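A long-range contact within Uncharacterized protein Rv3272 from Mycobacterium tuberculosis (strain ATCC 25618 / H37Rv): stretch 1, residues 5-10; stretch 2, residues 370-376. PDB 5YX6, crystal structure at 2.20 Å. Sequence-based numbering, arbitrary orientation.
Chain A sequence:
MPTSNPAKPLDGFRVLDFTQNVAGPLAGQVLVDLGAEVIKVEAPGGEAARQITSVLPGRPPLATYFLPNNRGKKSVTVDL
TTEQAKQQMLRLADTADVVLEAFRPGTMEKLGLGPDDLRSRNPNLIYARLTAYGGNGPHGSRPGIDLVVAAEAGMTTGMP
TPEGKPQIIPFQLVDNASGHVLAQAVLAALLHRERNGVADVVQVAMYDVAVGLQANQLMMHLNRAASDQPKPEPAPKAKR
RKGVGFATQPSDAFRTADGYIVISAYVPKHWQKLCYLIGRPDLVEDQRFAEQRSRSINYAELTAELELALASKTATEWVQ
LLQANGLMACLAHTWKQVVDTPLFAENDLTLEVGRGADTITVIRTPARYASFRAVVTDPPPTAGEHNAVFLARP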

# COMPACT_ATOMS: atom_id res chain seq x y z
N ASN A 5 19.14 -12.52 -18.75
CA ASN A 5 19.02 -13.26 -20.00
C ASN A 5 17.57 -13.49 -20.48
O ASN A 5 17.28 -13.23 -21.65
CB ASN A 5 19.76 -14.60 -19.89
N PRO A 6 16.67 -13.98 -19.60
CA PRO A 6 15.29 -14.17 -20.09
C PRO A 6 14.53 -12.86 -20.28
O PRO A 6 14.82 -11.86 -19.61
CB PRO A 6 14.64 -15.01 -18.99
CG PRO A 6 15.41 -14.67 -17.76
CD PRO A 6 16.82 -14.47 -18.21
N ALA A 7 13.54 -12.88 -21.16
CA ALA A 7 12.73 -11.69 -21.44
C ALA A 7 12.01 -11.16 -20.21
O ALA A 7 11.56 -11.92 -19.35
CB ALA A 7 11.73 -12.00 -22.53
N LYS A 8 11.91 -9.83 -20.12
CA LYS A 8 11.16 -9.19 -19.05
C LYS A 8 10.00 -8.43 -19.66
O LYS A 8 10.10 -7.98 -20.81
CB LYS A 8 12.05 -8.25 -18.23
CG LYS A 8 13.09 -8.94 -17.40
CD LYS A 8 13.67 -7.95 -16.43
CE LYS A 8 14.55 -8.63 -15.39
NZ LYS A 8 14.92 -7.67 -14.31
N PRO A 9 8.90 -8.27 -18.91
CA PRO A 9 7.66 -7.70 -19.47
C PRO A 9 7.84 -6.37 -20.22
O PRO A 9 7.16 -6.19 -21.22
CB PRO A 9 6.79 -7.50 -18.23
CG PRO A 9 7.24 -8.57 -17.29
CD PRO A 9 8.72 -8.71 -17.52
N LEU A 10 8.75 -5.51 -19.76
CA LEU A 10 8.87 -4.16 -20.29
C LEU A 10 10.14 -3.88 -21.11
O LEU A 10 10.51 -2.72 -21.29
CB LEU A 10 8.82 -3.14 -19.14
CG LEU A 10 7.57 -3.21 -18.26
CD1 LEU A 10 7.53 -2.07 -17.27
CD2 LEU A 10 6.34 -3.19 -19.15
N ALA A 370 7.62 -16.33 -12.10
CA ALA A 370 8.36 -17.57 -12.34
C ALA A 370 9.32 -17.48 -13.53
O ALA A 370 10.42 -18.03 -13.47
CB ALA A 370 7.39 -18.72 -12.53
N SER A 371 8.93 -16.76 -14.58
CA SER A 371 9.70 -16.78 -15.82
C SER A 371 10.86 -15.77 -15.88
O SER A 371 11.65 -15.78 -16.83
CB SER A 371 8.77 -16.53 -17.00
OG SER A 371 8.45 -15.15 -17.10
N PHE A 372 10.96 -14.91 -14.87
CA PHE A 372 12.06 -13.95 -14.79
C PHE A 372 12.19 -13.47 -13.35
O PHE A 372 11.25 -13.59 -12.56
CB PHE A 372 11.83 -12.75 -15.73
CG PHE A 372 10.72 -11.84 -15.29
CD1 PHE A 372 9.40 -12.12 -15.61
CD2 PHE A 372 10.98 -10.70 -14.53
CE1 PHE A 372 8.37 -11.30 -15.19
CE2 PHE A 372 9.96 -9.88 -14.11
CZ PHE A 372 8.65 -10.18 -14.44
N ARG A 373 13.36 -12.92 -13.01
CA ARG A 373 13.58 -12.36 -11.68
C ARG A 373 13.33 -10.85 -11.65
O ARG A 373 14.04 -10.09 -12.32
CB ARG A 373 15.00 -12.68 -11.20
N ALA A 374 12.34 -10.41 -10.88
CA ALA A 374 12.00 -8.99 -10.82
C ALA A 374 12.96 -8.22 -9.93
O ALA A 374 12.53 -7.52 -9.01
CB ALA A 374 10.57 -8.80 -10.33
N VAL A 375 14.25 -8.35 -10.21
CA VAL A 375 15.28 -7.62 -9.48
C VAL A 375 16.34 -7.12 -10.45
O VAL A 375 16.45 -7.63 -11.57
CB VAL A 375 15.97 -8.47 -8.41
CG1 VAL A 375 14.94 -9.12 -7.48
CG2 VAL A 375 16.84 -9.53 -9.06
N VAL A 376 17.11 -6.13 -10.02
CA VAL A 376 18.27 -5.69 -10.78
C VAL A 376 19.46 -5.60 -9.82
O VAL A 376 19.28 -5.28 -8.64
CB VAL A 376 18.02 -4.34 -11.51
CG1 VAL A 376 18.07 -3.16 -10.55
CG2 VAL A 376 19.03 -4.15 -12.64
O HOH W 1 10.67 -14.49 -19.26

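Segments far apart in sequence often pack without sharing a sheet or a helix, and the contact between residues 5-10 and 370-376 of Rv3272 is a compact example. Neither stretch forms a regular helix or strand, and the touching parts run at 80° to each other, so the backbones cross rather than pair. Their CA atoms come nearest at Pro-6 and Phe-372, 6.2 Å apart, and no direct hydrogen bond joins main chain to main chain. A water serves instead: it donates to Ala-7 O at 2.7 Å and to Ser-371 O at 2.9 Å, satisfying two carbonyl groups that, both being acceptors, could not bond to each other.

With the backbones crossing, every close direct contact involves at least one side chain. The CA-to-CB bond of Phe-372 points toward the first stretch, and its buried ring receives Pro-9 over one face. Pro-9 CD lies 3.4 Å from Phe-372 CZ and 3.6 Å from the ring centroid, only 22° off the ring normal, the geometry of a CH-pi contact. Proline suits this role because its CD carbon, bonded to the ring nitrogen, carries slightly polarized hydrogens that can face the aromatic pi cloud. Pro-6 also makes contact, its CB 3.8 Å from Ser-371 O.

Lys-8 combines both kinds of chemistry. Its CA-to-CB bond points sideways, yet an m rotamer at chi1 followed by three t angles extends the chain until its end reaches the second stretch. On the way, Lys-8 CG passes 4.0 Å from Phe-372 CD2. At the tip, Lys-8 NZ donates weak hydrogen bonds to Arg-373 O at 3.3 Å and to Val-375 O at 3.1 Å. Across this contact the ammonium group meets two backbone carbonyls, and it is also hydrogen-bonded elsewhere in the structure. A single lysine thus combines packing along its chain with weak polar contacts at its tip.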